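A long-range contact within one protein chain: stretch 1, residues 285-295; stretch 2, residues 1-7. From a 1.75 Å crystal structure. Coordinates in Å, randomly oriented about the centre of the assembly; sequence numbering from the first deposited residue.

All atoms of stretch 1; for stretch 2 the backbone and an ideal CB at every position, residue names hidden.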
# COMPACT_ATOMS: atom_id res chain seq x y z
N LEU B 285 12.28 -16.80 -24.72
CA LEU B 285 11.72 -18.10 -24.41
C LEU B 285 12.82 -19.09 -24.06
O LEU B 285 12.63 -19.95 -23.20
CB LEU B 285 10.91 -18.63 -25.59
CG LEU B 285 9.61 -17.87 -25.88
CD1 LEU B 285 9.07 -18.22 -27.27
CD2 LEU B 285 8.60 -18.19 -24.78
N GLU B 286 13.96 -18.97 -24.73
CA GLU B 286 15.10 -19.84 -24.46
C GLU B 286 15.60 -19.68 -23.02
O GLU B 286 15.82 -20.67 -22.31
CB GLU B 286 16.24 -19.55 -25.44
CG GLU B 286 17.47 -20.43 -25.24
CD GLU B 286 18.57 -20.13 -26.25
OE1 GLU B 286 19.09 -18.99 -26.24
OE2 GLU B 286 18.90 -21.03 -27.05
N LEU B 287 15.78 -18.43 -22.61
CA LEU B 287 16.24 -18.14 -21.26
C LEU B 287 15.20 -18.65 -20.26
O LEU B 287 15.52 -19.35 -19.32
CB LEU B 287 16.50 -16.64 -21.08
CG LEU B 287 17.03 -16.22 -19.70
CD1 LEU B 287 18.38 -16.89 -19.39
CD2 LEU B 287 17.13 -14.71 -19.57
N TRP B 288 13.94 -18.28 -20.48
CA TRP B 288 12.82 -18.76 -19.67
C TRP B 288 12.83 -20.29 -19.50
O TRP B 288 12.85 -20.80 -18.39
CB TRP B 288 11.52 -18.30 -20.32
CG TRP B 288 10.27 -18.92 -19.77
CD1 TRP B 288 9.49 -19.87 -20.37
CD2 TRP B 288 9.62 -18.60 -18.53
NE1 TRP B 288 8.41 -20.17 -19.58
CE2 TRP B 288 8.46 -19.40 -18.45
CE3 TRP B 288 9.91 -17.70 -17.49
CZ2 TRP B 288 7.59 -19.33 -17.36
CZ3 TRP B 288 9.04 -17.64 -16.40
CH2 TRP B 288 7.90 -18.46 -16.35
N ASP B 289 12.80 -21.03 -20.61
CA ASP B 289 12.78 -22.48 -20.53
C ASP B 289 14.00 -23.04 -19.81
O ASP B 289 13.88 -23.98 -19.02
CB ASP B 289 12.70 -23.11 -21.92
CG ASP B 289 11.31 -23.01 -22.53
OD1 ASP B 289 10.33 -23.02 -21.76
OD2 ASP B 289 11.21 -22.92 -23.77
N THR B 290 15.16 -22.47 -20.08
CA THR B 290 16.39 -22.99 -19.49
C THR B 290 16.35 -22.85 -17.96
O THR B 290 16.68 -23.79 -17.23
CB THR B 290 17.63 -22.29 -20.09
OG1 THR B 290 17.60 -22.47 -21.52
CG2 THR B 290 18.92 -22.89 -19.52
N ILE B 291 15.93 -21.69 -17.47
CA ILE B 291 15.79 -21.50 -16.03
C ILE B 291 14.71 -22.38 -15.41
O ILE B 291 14.94 -23.06 -14.42
CB ILE B 291 15.51 -20.03 -15.68
CG1 ILE B 291 16.73 -19.16 -15.99
CG2 ILE B 291 15.19 -19.90 -14.20
CD1 ILE B 291 16.49 -17.68 -15.77
N VAL B 292 13.51 -22.34 -15.97
CA VAL B 292 12.38 -23.06 -15.38
C VAL B 292 12.65 -24.57 -15.38
O VAL B 292 12.38 -25.25 -14.41
CB VAL B 292 11.06 -22.73 -16.12
CG1 VAL B 292 9.96 -23.72 -15.76
CG2 VAL B 292 10.64 -21.28 -15.79
N ASP B 293 13.22 -25.07 -16.46
CA ASP B 293 13.49 -26.50 -16.55
C ASP B 293 14.56 -26.97 -15.55
O ASP B 293 14.76 -28.16 -15.37
CB ASP B 293 13.86 -26.90 -17.98
CG ASP B 293 12.67 -26.92 -18.91
OD1 ASP B 293 11.53 -27.14 -18.44
OD2 ASP B 293 12.87 -26.72 -20.12
N SER B 294 15.25 -26.02 -14.91
CA SER B 294 16.26 -26.35 -13.91
C SER B 294 15.70 -26.43 -12.49
O SER B 294 16.43 -26.75 -11.55
CB SER B 294 17.43 -25.36 -13.97
OG SER B 294 17.15 -24.17 -13.25
N ILE B 295 14.42 -26.10 -12.32
CA ILE B 295 13.81 -26.11 -10.99
C ILE B 295 13.54 -27.52 -10.51
O ILE B 295 12.85 -28.30 -11.18
CB ILE B 295 12.48 -25.33 -10.99
CG1 ILE B 295 12.71 -23.88 -11.43
CG2 ILE B 295 11.79 -25.45 -9.62
CD1 ILE B 295 11.42 -23.07 -11.62
N UNK B 1 20.43 -24.66 -24.71
CA UNK B 1 21.18 -23.46 -24.37
C UNK B 1 22.48 -23.82 -23.66
O UNK B 1 22.51 -24.74 -22.84
CB UNK B 1 20.34 -22.53 -23.49
N UNK B 2 23.55 -23.10 -23.97
CA UNK B 2 24.84 -23.32 -23.34
C UNK B 2 24.86 -22.80 -21.90
O UNK B 2 24.90 -21.59 -21.68
CB UNK B 2 25.94 -22.65 -24.16
N UNK B 3 24.83 -23.71 -20.94
CA UNK B 3 24.82 -23.34 -19.52
C UNK B 3 26.23 -23.37 -18.93
O UNK B 3 26.42 -23.63 -17.74
CB UNK B 3 23.90 -24.28 -18.73
N UNK B 4 27.22 -23.10 -19.77
CA UNK B 4 28.59 -23.01 -19.30
C UNK B 4 28.72 -21.94 -18.23
O UNK B 4 28.39 -20.77 -18.46
CB UNK B 4 29.54 -22.72 -20.46
N UNK B 5 29.16 -22.34 -17.04
CA UNK B 5 29.36 -21.40 -15.96
C UNK B 5 28.12 -21.09 -15.12
O UNK B 5 28.21 -20.39 -14.12
CB UNK B 5 29.90 -20.09 -16.54
N UNK B 6 26.96 -21.61 -15.54
CA UNK B 6 25.75 -21.42 -14.74
C UNK B 6 25.95 -21.98 -13.34
O UNK B 6 26.73 -22.91 -13.14
CB UNK B 6 24.55 -22.09 -15.41
N UNK B 7 25.24 -21.41 -12.37
CA UNK B 7 25.39 -21.78 -10.97
C UNK B 7 24.10 -22.37 -10.41
O UNK B 7 23.02 -21.78 -10.57
CB UNK B 7 25.81 -20.56 -10.14

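Stretch 1 offers one side of a helix, with Glu286, Leu287, Thr290 and Ile291 along it and Ser294 in the turn beyond.

At position 1 the ideal CB points toward the helix and already lies 3.4 Å from Thr290 OG1, so the first atoms of any side chain are closely placed. That hydroxyl donates to Glu286 O (2.7 Å); its proton is already spent within the helix, so an apolar neighbour leaves no donor unpaired. Farther out, a chain can run between Glu286 and Leu287. Met, or the aliphatic stem of a longer chain, would serve; a shorter apolar residue would cover less of the helix. The residue is Met1, extended, with all three chi angles t. Its CG passes 3.9 Å from Glu286 CD, and its CE comes within 4.2 Å of Leu287 CD1. Met1 N, 4.6 Å from Glu286 OE2, is too far for a salt bridge, but a water accepts from the amine and donates to the carboxylate.

Position 2 points away into open space, where polar residues are at ease. Asp2 turns its carboxylate back to the backbone and side chain of position 4, bracing the local backbone.

Position 3 points toward the helix, but its CB is still 5.2 Å from Thr290 CG2. A long chain could cover that methyl and meet the free carbonyl of Thr290, directly or through a water; Lys or Arg would fit. Lys3 lays CD 3.7 Å from Thr290 CG2. Its NZ is too far for a direct bond and donates to a water that in turn donates to Thr290 O.

Position 4 is out of reach, so stretch 1 sets no demand; Thr4 OG1 and Thr4 N donate to Asp2 OD2, at 2.6 and 3.0 Å.

Position 5 has phi/psi of 85/-6, in a type II turn closed by the bond from the N of position 6 to Lys3 O, 3.0 Å. A CB here would be jammed against the preceding carbonyl O, which calls for glycine, and Gly5 it is.

Position 6 points toward the helix from a distance, with no atom of stretch 1 within 5.5 Å of its CB. Only a large side chain can bridge the gap to the apolar groups of Leu287, Thr290 and Ile291, so a big aromatic or a long flexible chain is expected. Trp6 brings CH2 3.5 Å from Thr290 CG2 and 4.0 Å from Leu287 CD1, while CZ3 lies 4.0 Å from Ile291 CG1.

Position 7 is out of reach, and its extended backbone would admit many residues; it is Ile7.

Stretch 2 1-7: MDKTGWI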
# COMPACT_ATOMS: atom_id res chain seq x y z
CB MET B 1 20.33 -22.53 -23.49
CG MET B 1 20.89 -21.13 -23.33
SD MET B 1 19.89 -20.08 -22.23
CE MET B 1 20.67 -18.49 -22.49
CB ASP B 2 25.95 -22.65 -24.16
CG ASP B 2 27.33 -22.87 -23.58
OD1 ASP B 2 28.28 -22.19 -24.03
OD2 ASP B 2 27.48 -23.73 -22.69
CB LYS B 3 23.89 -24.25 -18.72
CG LYS B 3 22.44 -24.20 -19.19
CD LYS B 3 21.61 -25.29 -18.54
CE LYS B 3 21.54 -25.13 -17.04
NZ LYS B 3 20.72 -26.22 -16.45
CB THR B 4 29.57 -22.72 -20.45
OG1 THR B 4 29.64 -23.85 -21.33
CG2 THR B 4 30.96 -22.44 -19.90
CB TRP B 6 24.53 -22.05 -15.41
CG TRP B 6 23.99 -21.24 -16.54
CD1 TRP B 6 24.72 -20.58 -17.50
CD2 TRP B 6 22.62 -20.96 -16.81
NE1 TRP B 6 23.86 -19.93 -18.37
CE2 TRP B 6 22.57 -20.16 -17.96
CE3 TRP B 6 21.41 -21.34 -16.20
CZ2 TRP B 6 21.37 -19.70 -18.51
CZ3 TRP B 6 20.23 -20.89 -16.75
CH2 TRP B 6 20.21 -20.09 -17.89
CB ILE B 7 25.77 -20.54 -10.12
CG1 ILE B 7 27.08 -19.93 -10.63
CG2 ILE B 7 25.86 -20.88 -8.64
CD1 ILE B 7 27.41 -18.58 -10.00
O HOH W 1 18.08 -23.94 -26.44
O HOH W 2 18.16 -25.99 -17.46
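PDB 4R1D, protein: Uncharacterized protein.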